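Local coordinates for SusD-like carbohydrate binding protein (Bacteroides vulgatus, PDB 3LEW), which probably binds carbohydrate at the bacterial outer membrane, as a SusD-family protein thought to take part in nutrient capture, at residues Glu304-Pro312 with Tyr321-Phe329. Residues are numbered along the deposited sequence; the frame is centred on the assembly and turned at random. Where two conformers were deposited one is given.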
ATOM      1  N   GLU A 304       5.614  18.293  12.546  1.00 18.89           N
ATOM      2  CA  GLU A 304       4.974  18.516  13.859  0.50 18.91           C
ATOM      3  C   GLU A 304       4.334  17.252  14.412  1.00 19.30           C
ATOM      4  O   GLU A 304       4.097  17.125  15.617  1.00 19.06           O
ATOM      5  CB  GLU A 304       3.835  19.567  13.734  0.50 18.92           C
ATOM      6  CG  GLU A 304       4.232  20.882  13.035  0.50 19.23           C
ATOM      7  CD  GLU A 304       3.114  21.926  13.012  0.50 18.74           C
ATOM      8  OE1 GLU A 304       1.973  21.622  13.387  0.50 21.26           O
ATOM      9  OE2 GLU A 304       3.379  23.054  12.602  0.50 22.06           O
HETATM   10  N   MSE A 305       3.966  16.347  13.497  1.00 17.90           N
HETATM   11  CA  MSE A 305       3.259  15.097  13.827  1.00 17.94           C
HETATM   12  C   MSE A 305       4.221  13.972  14.287  1.00 17.49           C
HETATM   13  O   MSE A 305       3.781  12.877  14.682  1.00 16.45           O
HETATM   14  CB  MSE A 305       2.424  14.647  12.626  1.00 18.05           C
HETATM   15  CG  MSE A 305       1.356  15.689  12.339  1.00 19.59           C
HETATM   16 SE   MSE A 305       0.608  15.525  10.575  0.75 22.72          SE
HETATM   17  CE  MSE A 305       0.223  13.759  10.649  1.00  5.67           C
ATOM     18  N   LEU A 306       5.511  14.260  14.220  1.00 15.22           N
ATOM     19  CA  LEU A 306       6.579  13.319  14.572  1.00 15.21           C
ATOM     20  C   LEU A 306       7.221  13.806  15.888  1.00 14.88           C
ATOM     21  O   LEU A 306       7.787  14.885  15.960  1.00 14.77           O
ATOM     22  CB  LEU A 306       7.626  13.244  13.472  1.00 15.69           C
ATOM     23  CG  LEU A 306       7.069  12.923  12.090  1.00 14.11           C
ATOM     24  CD1 LEU A 306       8.186  13.086  11.020  1.00 15.02           C
ATOM     25  CD2 LEU A 306       6.441  11.530  12.059  1.00 14.67           C
ATOM     26  N   PHE A 307       7.094  13.011  16.940  1.00 14.33           N
ATOM     27  CA  PHE A 307       7.587  13.425  18.239  1.00 14.56           C
ATOM     28  C   PHE A 307       7.874  12.232  19.130  1.00 14.60           C
ATOM     29  O   PHE A 307       7.266  11.192  18.987  1.00 14.11           O
ATOM     30  CB  PHE A 307       6.566  14.337  18.945  1.00 15.28           C
ATOM     31  CG  PHE A 307       5.177  13.757  19.003  1.00 15.85           C
ATOM     32  CD1 PHE A 307       4.799  12.932  20.069  1.00 17.73           C
ATOM     33  CD2 PHE A 307       4.272  13.994  17.996  1.00 17.92           C
ATOM     34  CE1 PHE A 307       3.550  12.392  20.137  1.00 19.28           C
ATOM     35  CE2 PHE A 307       2.996  13.432  18.039  1.00 17.71           C
ATOM     36  CZ  PHE A 307       2.651  12.618  19.124  1.00 18.36           C
ATOM     37  N   TRP A 308       8.814  12.420  20.058  1.00 13.79           N
ATOM     38  CA  TRP A 308       9.109  11.407  21.082  1.00 13.84           C
ATOM     39  C   TRP A 308       7.948  11.259  22.034  1.00 14.18           C
ATOM     40  O   TRP A 308       7.357  12.253  22.476  1.00 14.76           O
ATOM     41  CB  TRP A 308      10.327  11.826  21.907  1.00 14.40           C
ATOM     42  CG  TRP A 308      11.603  11.980  21.156  1.00 16.09           C
ATOM     43  CD1 TRP A 308      12.300  13.141  20.973  1.00 19.24           C
ATOM     44  CD2 TRP A 308      12.370  10.942  20.507  1.00 17.28           C
ATOM     45  NE1 TRP A 308      13.434  12.896  20.238  1.00 19.79           N
ATOM     46  CE2 TRP A 308      13.500  11.560  19.930  1.00 17.63           C
ATOM     47  CE3 TRP A 308      12.200   9.568  20.348  1.00 16.54           C
ATOM     48  CZ2 TRP A 308      14.463  10.849  19.236  1.00 13.88           C
ATOM     49  CZ3 TRP A 308      13.152   8.855  19.655  1.00 15.47           C
ATOM     50  CH2 TRP A 308      14.272   9.503  19.093  1.00 16.47           C
ATOM     51  N   ALA A 309       7.655  10.035  22.420  1.00 13.70           N
ATOM     52  CA  ALA A 309       6.702   9.791  23.483  1.00 13.96           C
ATOM     53  C   ALA A 309       6.941   8.416  24.055  1.00 13.04           C
ATOM     54  O   ALA A 309       7.429   7.490  23.365  1.00 13.31           O
ATOM     55  CB  ALA A 309       5.201   9.914  22.963  1.00 14.15           C
ATOM     56  N   THR A 310       6.518   8.247  25.289  1.00 13.60           N
ATOM     57  CA  THR A 310       6.474   6.939  25.906  1.00 13.77           C
ATOM     58  C   THR A 310       5.256   6.157  25.355  1.00 14.94           C
ATOM     59  O   THR A 310       4.329   6.739  24.748  1.00 15.78           O
ATOM     60  CB  THR A 310       6.400   7.070  27.447  1.00 14.43           C
ATOM     61  OG1 THR A 310       5.373   8.006  27.796  1.00 14.71           O
ATOM     62  CG2 THR A 310       7.733   7.573  28.019  1.00 13.74           C
ATOM     63  N   ASP A 311       5.255   4.845  25.588  1.00 14.99           N
ATOM     64  CA  ASP A 311       4.188   3.953  25.079  1.00 15.78           C
ATOM     65  C   ASP A 311       2.816   4.440  25.577  1.00 17.01           C
ATOM     66  O   ASP A 311       2.660   4.804  26.748  1.00 18.42           O
ATOM     67  CB  ASP A 311       4.431   2.518  25.513  1.00 16.04           C
ATOM     68  CG  ASP A 311       5.676   1.882  24.848  1.00 15.72           C
ATOM     69  OD1 ASP A 311       6.108   2.322  23.759  1.00 16.44           O
ATOM     70  OD2 ASP A 311       6.172   0.890  25.426  1.00 17.11           O
ATOM     71  N   PRO A 312       1.831   4.506  24.672  1.00 18.89           N
ATOM     72  CA  PRO A 312       0.551   5.108  25.062  1.00 19.81           C
ATOM     73  C   PRO A 312      -0.133   4.238  26.125  1.00 20.63           C
ATOM     74  O   PRO A 312      -0.236   3.020  25.987  1.00 21.21           O
ATOM     75  CB  PRO A 312      -0.237   5.169  23.740  1.00 20.15           C
ATOM     76  CG  PRO A 312       0.392   4.125  22.896  1.00 19.95           C
ATOM     77  CD  PRO A 312       1.846   4.074  23.274  1.00 16.89           C
ATOM     78  N   TYR A 321      12.238   4.036  27.863  1.00 13.73           N
ATOM     79  CA  TYR A 321      12.479   4.569  26.530  1.00 13.10           C
ATOM     80  C   TYR A 321      11.368   5.466  26.047  1.00 13.73           C
ATOM     81  O   TYR A 321      10.189   5.281  26.406  1.00 15.04           O
ATOM     82  CB  TYR A 321      12.576   3.398  25.556  1.00 11.93           C
ATOM     83  CG  TYR A 321      13.876   2.629  25.654  1.00 14.82           C
ATOM     84  CD1 TYR A 321      14.990   3.006  24.909  1.00 17.71           C
ATOM     85  CD2 TYR A 321      13.984   1.514  26.466  1.00 18.13           C
ATOM     86  CE1 TYR A 321      16.204   2.315  25.008  1.00 21.06           C
ATOM     87  CE2 TYR A 321      15.183   0.800  26.548  1.00 21.25           C
ATOM     88  CZ  TYR A 321      16.293   1.214  25.815  1.00 22.35           C
ATOM     89  OH  TYR A 321      17.487   0.509  25.881  1.00 24.95           O
ATOM     90  N   VAL A 322      11.734   6.389  25.162  1.00 13.38           N
ATOM     91  CA  VAL A 322      10.795   7.011  24.263  1.00 12.81           C
ATOM     92  C   VAL A 322      11.108   6.481  22.847  1.00 13.69           C
ATOM     93  O   VAL A 322      12.257   6.167  22.533  1.00 13.12           O
ATOM     94  CB  VAL A 322      10.867   8.559  24.298  1.00 14.12           C
ATOM     95  CG1 VAL A 322      10.332   9.079  25.614  1.00 13.21           C
ATOM     96  CG2 VAL A 322      12.284   9.090  24.086  1.00 13.22           C
ATOM     97  N   TRP A 323      10.072   6.372  22.023  1.00 13.16           N
ATOM     98  CA  TRP A 323      10.206   6.043  20.621  1.00 13.43           C
ATOM     99  C   TRP A 323       9.628   7.229  19.854  1.00 13.67           C
ATOM    100  O   TRP A 323       8.818   7.991  20.396  1.00 13.41           O
ATOM    101  CB  TRP A 323       9.409   4.790  20.275  1.00 13.53           C
ATOM    102  CG  TRP A 323       9.770   3.533  21.044  1.00 12.47           C
ATOM    103  CD1 TRP A 323       9.703   3.341  22.388  1.00 10.74           C
ATOM    104  CD2 TRP A 323      10.252   2.309  20.493  1.00 12.85           C
ATOM    105  NE1 TRP A 323      10.112   2.087  22.714  1.00 11.85           N
ATOM    106  CE2 TRP A 323      10.420   1.410  21.567  1.00 12.85           C
ATOM    107  CE3 TRP A 323      10.503   1.862  19.194  1.00 12.17           C
ATOM    108  CZ2 TRP A 323      10.894   0.099  21.391  1.00 13.09           C
ATOM    109  CZ3 TRP A 323      10.965   0.538  19.013  1.00 13.15           C
ATOM    110  CH2 TRP A 323      11.136  -0.318  20.107  1.00 14.69           C
HETATM  111  N   MSE A 324       9.986   7.374  18.585  1.00 13.34           N
HETATM  112  CA  MSE A 324       9.438   8.449  17.771  0.70 13.14           C
HETATM  113  C   MSE A 324       8.066   7.988  17.248  1.00 12.97           C
HETATM  114  O   MSE A 324       7.973   6.961  16.585  1.00 13.48           O
HETATM  115  CB  MSE A 324      10.434   8.824  16.659  0.70 12.45           C
HETATM  116  CG  MSE A 324       9.990  10.007  15.743  0.70 14.52           C
HETATM  117 SE   MSE A 324      10.221  11.736  16.526  0.53 11.47          SE
HETATM  118  CE  MSE A 324      12.137  11.772  16.471  0.70 12.64           C
ATOM    119  N   ARG A 325       7.038   8.739  17.578  1.00 14.07           N
ATOM    120  CA  ARG A 325       5.683   8.445  17.178  1.00 14.07           C
ATOM    121  C   ARG A 325       5.258   9.332  16.049  1.00 14.99           C
ATOM    122  O   ARG A 325       5.773  10.427  15.870  1.00 13.77           O
ATOM    123  CB  ARG A 325       4.713   8.693  18.347  1.00 15.04           C
ATOM    124  CG  ARG A 325       5.128   8.179  19.678  1.00 16.58           C
ATOM    125  CD  ARG A 325       5.356   6.676  19.696  1.00 17.31           C
ATOM    126  NE  ARG A 325       5.937   6.318  20.986  1.00 14.29           N
ATOM    127  CZ  ARG A 325       5.959   5.082  21.497  1.00 14.19           C
ATOM    128  NH1 ARG A 325       5.485   4.042  20.825  1.00 14.54           N
ATOM    129  NH2 ARG A 325       6.548   4.871  22.641  1.00 13.05           N
ATOM    130  N   ASN A 326       4.302   8.830  15.252  1.00 16.12           N
ATOM    131  CA  ASN A 326       3.597   9.624  14.275  1.00 15.51           C
ATOM    132  C   ASN A 326       2.119   9.713  14.704  1.00 15.52           C
ATOM    133  O   ASN A 326       1.470   8.691  14.847  1.00 13.93           O
ATOM    134  CB  ASN A 326       3.715   8.973  12.875  1.00 16.00           C
ATOM    135  CG  ASN A 326       3.434   9.940  11.748  1.00 16.23           C
ATOM    136  OD1 ASN A 326       2.758  11.003  11.936  1.00 15.50           O
ATOM    137  ND2 ASN A 326       3.948   9.601  10.552  1.00 13.94           N
ATOM    138  N   SER A 327       1.615  10.928  14.946  1.00 14.10           N
ATOM    139  CA  SER A 327       0.187  11.107  15.224  1.00 14.20           C
ATOM    140  C   SER A 327      -0.694  10.846  13.973  1.00 14.76           C
ATOM    141  O   SER A 327      -1.939  10.911  14.053  1.00 14.45           O
ATOM    142  CB  SER A 327      -0.063  12.491  15.805  1.00 14.32           C
ATOM    143  OG  SER A 327       0.255  13.489  14.854  1.00 14.99           O
ATOM    144  N   LYS A 328      -0.083  10.517  12.838  1.00 13.82           N
ATOM    145  CA  LYS A 328      -0.825  10.409  11.555  1.00 14.48           C
ATOM    146  C   LYS A 328      -2.069   9.517  11.638  1.00 14.53           C
ATOM    147  O   LYS A 328      -3.172   9.951  11.272  1.00 13.69           O
ATOM    148  CB  LYS A 328       0.115   9.903  10.451  1.00 15.12           C
ATOM    149  CG  LYS A 328      -0.466   9.884   9.060  1.00 16.42           C
ATOM    150  CD  LYS A 328       0.597   9.572   8.027  1.00 15.99           C
ATOM    151  CE  LYS A 328       0.007   9.482   6.654  1.00 15.84           C
ATOM    152  NZ  LYS A 328       1.005   9.235   5.572  1.00 14.68           N
ATOM    153  N   PHE A 329      -1.883   8.280  12.107  1.00 14.15           N
ATOM    154  CA  PHE A 329      -2.962   7.292  12.180  1.00 14.81           C
ATOM    155  C   PHE A 329      -3.427   7.163  13.632  1.00 14.64           C
ATOM    156  O   PHE A 329      -2.612   6.884  14.537  1.00 15.46           O
ATOM    157  CB  PHE A 329      -2.508   5.929  11.723  1.00 15.53           C
ATOM    158  CG  PHE A 329      -2.124   5.868  10.298  1.00 15.22           C
ATOM    159  CD1 PHE A 329      -3.073   5.643   9.342  1.00 16.99           C
ATOM    160  CD2 PHE A 329      -0.793   6.009   9.923  1.00 16.03           C
ATOM    161  CE1 PHE A 329      -2.734   5.573   7.988  1.00 18.52           C
ATOM    162  CE2 PHE A 329      -0.426   5.918   8.598  1.00 17.82           C
ATOM    163  CZ  PHE A 329      -1.427   5.698   7.620  1.00 18.68           C
TER
HETATM  164  O   HOH W   1       6.948   1.309  21.487  1.00 15.41           O
HETATM  165  O   HOH W   2       7.868   4.061  26.482  1.00 19.77           O
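Phe307 and Arg325 exchange backbone hydrogen bonds in both directions, as do Ala309 and Trp323, and these two hydrogen-bonded pairs set the register of an antiparallel beta hairpin, 306-309 with 321-326. Ser327 N donates to Met305 O at 2.9 Å, adding a further bond to the ladder. The hairpin illustrates how one side chain can complete what the backbone begins. Ala309 O already accepts from Trp323 N at 3.2 Å, yet Arg325 reaches the same oxygen side-on with NE (3.0 Å) and NH2 (2.9 Å). Both nitrogens lie above the carbonyl plane, while the oxygen sits in the plane of the guanidinium. A bend at chi2 (-59°) turns the arginine chain toward Ala309 O and allows this grip. Arg325 NH2 also donates to Asp311 OD1 at 2.8 Å, a salt bridge meeting the anti side of a carboxylate turned 78° from the guanidinium. Water joins the same two residues, donating to OD1 and accepting from NH1, and Trp323 CB packs over one guanidinium face. A leucine in place of Arg325 would probably leave the Asp311 carboxylate without its charged mate and Ala309 O with the Trp323 bond alone of its three. On the other sheet face CE of Met324, a selenomethionine here, lies over the six-membered ring of Trp308, a CH-pi contact 3.9 Å from its centroid, with SE farther above the five-membered ring, a Met-aromatic contact. Strand 306-309 is an outermost strand of a mixed sheet in this chain, and 440-448 lines up beyond 321-326. The chemistry thus implies a hairpin whose loop-side end is fixed by charge as well as by backbone bonds.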